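Local coordinates for protein uroporphyrin-III C-methyltransferase (Thermus thermophilus, PDB 1VE2) that probably transfers methyl groups from S-adenosyl-L-methionine to uroporphyrinogen III, an early step in the biosynthesis of modified tetrapyrroles, at residues 4-10 and 79-85. Sequence-based numbering, arbitrary orientation.
Sequences KVYLVGA and RVVARLK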
ATOM      1  N   LYS A   4      20.141  15.621   7.181  1.00 27.17           N
ATOM      2  CA  LYS A   4      19.124  14.600   7.353  1.00 24.88           C
ATOM      3  C   LYS A   4      18.572  14.227   5.996  1.00 23.07           C
ATOM      4  O   LYS A   4      18.460  15.067   5.108  1.00 21.66           O
ATOM      5  CB  LYS A   4      17.996  15.115   8.244  1.00 27.41           C
ATOM      6  CG  LYS A   4      16.899  14.099   8.507  1.00 27.25           C
ATOM      7  CD  LYS A   4      15.945  14.616   9.572  1.00 29.89           C
ATOM      8  CE  LYS A   4      14.888  13.584   9.926  1.00 31.04           C
ATOM      9  NZ  LYS A   4      13.950  14.116  10.955  1.00 34.09           N
ATOM     10  N   VAL A   5      18.212  12.961   5.841  1.00 21.49           N
ATOM     11  CA  VAL A   5      17.682  12.491   4.577  1.00 19.99           C
ATOM     12  C   VAL A   5      16.297  11.899   4.779  1.00 19.60           C
ATOM     13  O   VAL A   5      16.064  11.138   5.720  1.00 17.94           O
ATOM     14  CB  VAL A   5      18.600  11.408   3.959  1.00 21.14           C
ATOM     15  CG1 VAL A   5      17.979  10.870   2.677  1.00 19.85           C
ATOM     16  CG2 VAL A   5      19.991  11.993   3.685  1.00 18.27           C
ATOM     17  N   TYR A   6      15.376  12.268   3.898  1.00 18.13           N
ATOM     18  CA  TYR A   6      14.023  11.731   3.955  1.00 17.16           C
ATOM     19  C   TYR A   6      13.831  10.887   2.706  1.00 18.67           C
ATOM     20  O   TYR A   6      14.130  11.352   1.604  1.00 17.83           O
ATOM     21  CB  TYR A   6      12.983  12.854   3.933  1.00 19.02           C
ATOM     22  CG  TYR A   6      12.873  13.644   5.215  1.00 19.73           C
ATOM     23  CD1 TYR A   6      12.031  13.226   6.241  1.00 22.28           C
ATOM     24  CD2 TYR A   6      13.604  14.817   5.396  1.00 20.89           C
ATOM     25  CE1 TYR A   6      11.910  13.960   7.420  1.00 21.03           C
ATOM     26  CE2 TYR A   6      13.495  15.559   6.574  1.00 22.19           C
ATOM     27  CZ  TYR A   6      12.644  15.124   7.578  1.00 22.82           C
ATOM     28  OH  TYR A   6      12.522  15.854   8.739  1.00 24.71           O
ATOM     29  N   LEU A   7      13.381   9.647   2.868  1.00 17.35           N
ATOM     30  CA  LEU A   7      13.098   8.805   1.694  1.00 18.03           C
ATOM     31  C   LEU A   7      11.589   8.988   1.584  1.00 15.06           C
ATOM     32  O   LEU A   7      10.829   8.493   2.422  1.00 16.18           O
ATOM     33  CB  LEU A   7      13.476   7.340   1.950  1.00 16.66           C
ATOM     34  CG  LEU A   7      14.950   7.096   2.328  1.00 17.69           C
ATOM     35  CD1 LEU A   7      15.206   5.588   2.328  1.00 18.94           C
ATOM     36  CD2 LEU A   7      15.900   7.784   1.335  1.00 17.27           C
ATOM     37  N   VAL A   8      11.173   9.714   0.550  1.00 15.46           N
ATOM     38  CA  VAL A   8       9.771  10.080   0.351  1.00 17.18           C
ATOM     39  C   VAL A   8       9.007   9.412  -0.775  1.00 16.87           C
ATOM     40  O   VAL A   8       9.486   9.340  -1.905  1.00 18.22           O
ATOM     41  CB  VAL A   8       9.665  11.616   0.132  1.00 17.59           C
ATOM     42  CG1 VAL A   8       8.185  12.060   0.056  1.00 16.87           C
ATOM     43  CG2 VAL A   8      10.413  12.339   1.240  1.00 18.27           C
ATOM     44  N   GLY A   9       7.805   8.944  -0.453  1.00 18.21           N
ATOM     45  CA  GLY A   9       6.948   8.328  -1.446  1.00 17.65           C
ATOM     46  C   GLY A   9       6.099   9.403  -2.111  1.00 18.96           C
ATOM     47  O   GLY A   9       5.481  10.223  -1.429  1.00 17.07           O
ATOM     48  N   ALA A  10       6.067   9.406  -3.442  1.00 17.49           N
ATOM     49  CA  ALA A  10       5.285  10.395  -4.178  1.00 18.12           C
ATOM     50  C   ALA A  10       3.883   9.895  -4.512  1.00 17.07           C
ATOM     51  O   ALA A  10       3.083  10.628  -5.090  1.00 17.41           O
ATOM     52  CB  ALA A  10       6.013  10.779  -5.475  1.00 19.73           C
ATOM     53  N   ARG A  79      22.998  19.493   5.099  1.00 32.72           N
ATOM     54  CA  ARG A  79      21.736  19.792   4.430  1.00 32.49           C
ATOM     55  C   ARG A  79      20.615  18.796   4.718  1.00 31.12           C
ATOM     56  O   ARG A  79      20.868  17.639   5.058  1.00 28.72           O
ATOM     57  CB  ARG A  79      21.949  19.851   2.915  1.00 34.67           C
ATOM     58  CG  ARG A  79      22.724  21.058   2.414  1.00 40.28           C
ATOM     59  CD  ARG A  79      23.024  20.898   0.935  1.00 42.67           C
ATOM     60  NE  ARG A  79      23.312  22.166   0.270  1.00 48.97           N
ATOM     61  CZ  ARG A  79      22.409  23.117   0.042  1.00 49.73           C
ATOM     62  NH1 ARG A  79      21.150  22.955   0.426  1.00 50.28           N
ATOM     63  NH2 ARG A  79      22.763  24.233  -0.581  1.00 52.12           N
ATOM     64  N   VAL A  80      19.377  19.272   4.585  1.00 29.44           N
ATOM     65  CA  VAL A  80      18.184  18.445   4.761  1.00 27.47           C
ATOM     66  C   VAL A  80      17.789  18.115   3.336  1.00 25.74           C
ATOM     67  O   VAL A  80      17.466  19.007   2.559  1.00 24.84           O
ATOM     68  CB  VAL A  80      17.028  19.220   5.413  1.00 28.80           C
ATOM     69  CG1 VAL A  80      15.745  18.390   5.350  1.00 28.84           C
ATOM     70  CG2 VAL A  80      17.378  19.548   6.854  1.00 29.47           C
ATOM     71  N   VAL A  81      17.814  16.839   2.981  1.00 23.74           N
ATOM     72  CA  VAL A  81      17.492  16.469   1.621  1.00 22.07           C
ATOM     73  C   VAL A  81      16.467  15.352   1.536  1.00 21.60           C
ATOM     74  O   VAL A  81      16.161  14.689   2.529  1.00 19.35           O
ATOM     75  CB  VAL A  81      18.773  16.065   0.869  1.00 25.40           C
ATOM     76  CG1 VAL A  81      19.735  17.255   0.837  1.00 27.12           C
ATOM     77  CG2 VAL A  81      19.433  14.890   1.555  1.00 22.77           C
ATOM     78  N   ALA A  82      15.929  15.161   0.341  1.00 21.36           N
ATOM     79  CA  ALA A  82      14.927  14.131   0.139  1.00 21.49           C
ATOM     80  C   ALA A  82      15.161  13.337  -1.127  1.00 20.37           C
ATOM     81  O   ALA A  82      15.636  13.865  -2.134  1.00 21.82           O
ATOM     82  CB  ALA A  82      13.532  14.756   0.094  1.00 22.36           C
ATOM     83  N   ARG A  83      14.834  12.056  -1.042  1.00 17.69           N
ATOM     84  CA  ARG A  83      14.904  11.137  -2.165  1.00 18.22           C
ATOM     85  C   ARG A  83      13.406  10.963  -2.447  1.00 18.96           C
ATOM     86  O   ARG A  83      12.672  10.456  -1.597  1.00 20.05           O
ATOM     87  CB  ARG A  83      15.526   9.808  -1.720  1.00 17.83           C
ATOM     88  CG  ARG A  83      15.477   8.691  -2.752  1.00 19.84           C
ATOM     89  CD  ARG A  83      16.486   8.876  -3.872  1.00 18.40           C
ATOM     90  NE  ARG A  83      16.380   7.792  -4.839  1.00 20.19           N
ATOM     91  CZ  ARG A  83      15.641   7.827  -5.943  1.00 22.55           C
ATOM     92  NH1 ARG A  83      14.935   8.910  -6.245  1.00 25.14           N
ATOM     93  NH2 ARG A  83      15.583   6.761  -6.734  1.00 22.78           N
ATOM     94  N   LEU A  84      12.950  11.405  -3.615  1.00 17.88           N
ATOM     95  CA  LEU A  84      11.530  11.318  -3.969  1.00 18.24           C
ATOM     96  C   LEU A  84      11.324  10.192  -4.969  1.00 18.65           C
ATOM     97  O   LEU A  84      11.895  10.204  -6.063  1.00 19.85           O
ATOM     98  CB  LEU A  84      11.051  12.652  -4.552  1.00 15.99           C
ATOM     99  CG  LEU A  84       9.554  12.790  -4.880  1.00 17.43           C
ATOM    100  CD1 LEU A  84       8.696  12.625  -3.605  1.00 16.97           C
ATOM    101  CD2 LEU A  84       9.320  14.170  -5.494  1.00 16.59           C
ATOM    102  N   LYS A  85      10.499   9.225  -4.583  1.00 19.14           N
ATOM    103  CA  LYS A  85      10.262   8.037  -5.391  1.00 21.64           C
ATOM    104  C   LYS A  85       8.790   7.736  -5.660  1.00 20.77           C
ATOM    105  O   LYS A  85       7.930   7.962  -4.813  1.00 20.41           O
ATOM    106  CB  LYS A  85      10.891   6.839  -4.673  1.00 25.43           C
ATOM    107  CG  LYS A  85      11.985   7.256  -3.687  1.00 28.94           C
ATOM    108  CD  LYS A  85      12.513   6.095  -2.853  1.00 32.21           C
ATOM    109  CE  LYS A  85      13.248   5.077  -3.710  1.00 34.09           C
ATOM    110  NZ  LYS A  85      13.848   4.018  -2.869  1.00 33.84           N
TER
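Val80 meets the ring of Tyr6 at its edge, CG1 lying in the ring plane 3.8 Å from CE2. The ring reaches this position with CG anti to its own carbonyl carbon (chi1 -73°). On the same face Ala82 keeps its CB 4.1 Å from Val8 CG2, a small residue that fits between Val8 and Val25 of helix 20-28. Leu84 spreads CD1 between Val8 CG1 (3.7 Å) and Ala10 CB. Beta-branched valines suit the extended backbone; on the other face Val5 and Val81 touch through their CG2 methyls at 3.6 Å, and Leu7 CD2 lies against the aliphatic CB of Arg83. Between the strands run seven backbone hydrogen bonds, whose donors alternate from one strand to the other, from Lys4 N to Arg79 O through to Ala10 N to Lys85 O at 2.7 Å. These are neighbouring inner strands of a five-stranded parallel sheet, 80-85 followed by 31-34 and 4-9 by 109-112, in the N-terminal alpha/beta domain of the tetrapyrrole methylases. Helix 20-28 packs on Tyr6, Val8 and Ala82, helix 64-76 on Val5, Val81 and Arg83. The Tyr6 hydroxyl takes a hydrogen bond from Lys4 NZ (3.2 Å), which also forms a salt bridge with Glu110. Cutting the Tyr6 ring back to an alanine is likely to open a gap beside Val80 and Val25 and to leave Lys4 NZ without its hydroxyl partner. Glu98 bridges both Arg83 NE and Lys85 NZ, while Asp35 takes Arg83 NH2, so these buried cations have carboxylate partners.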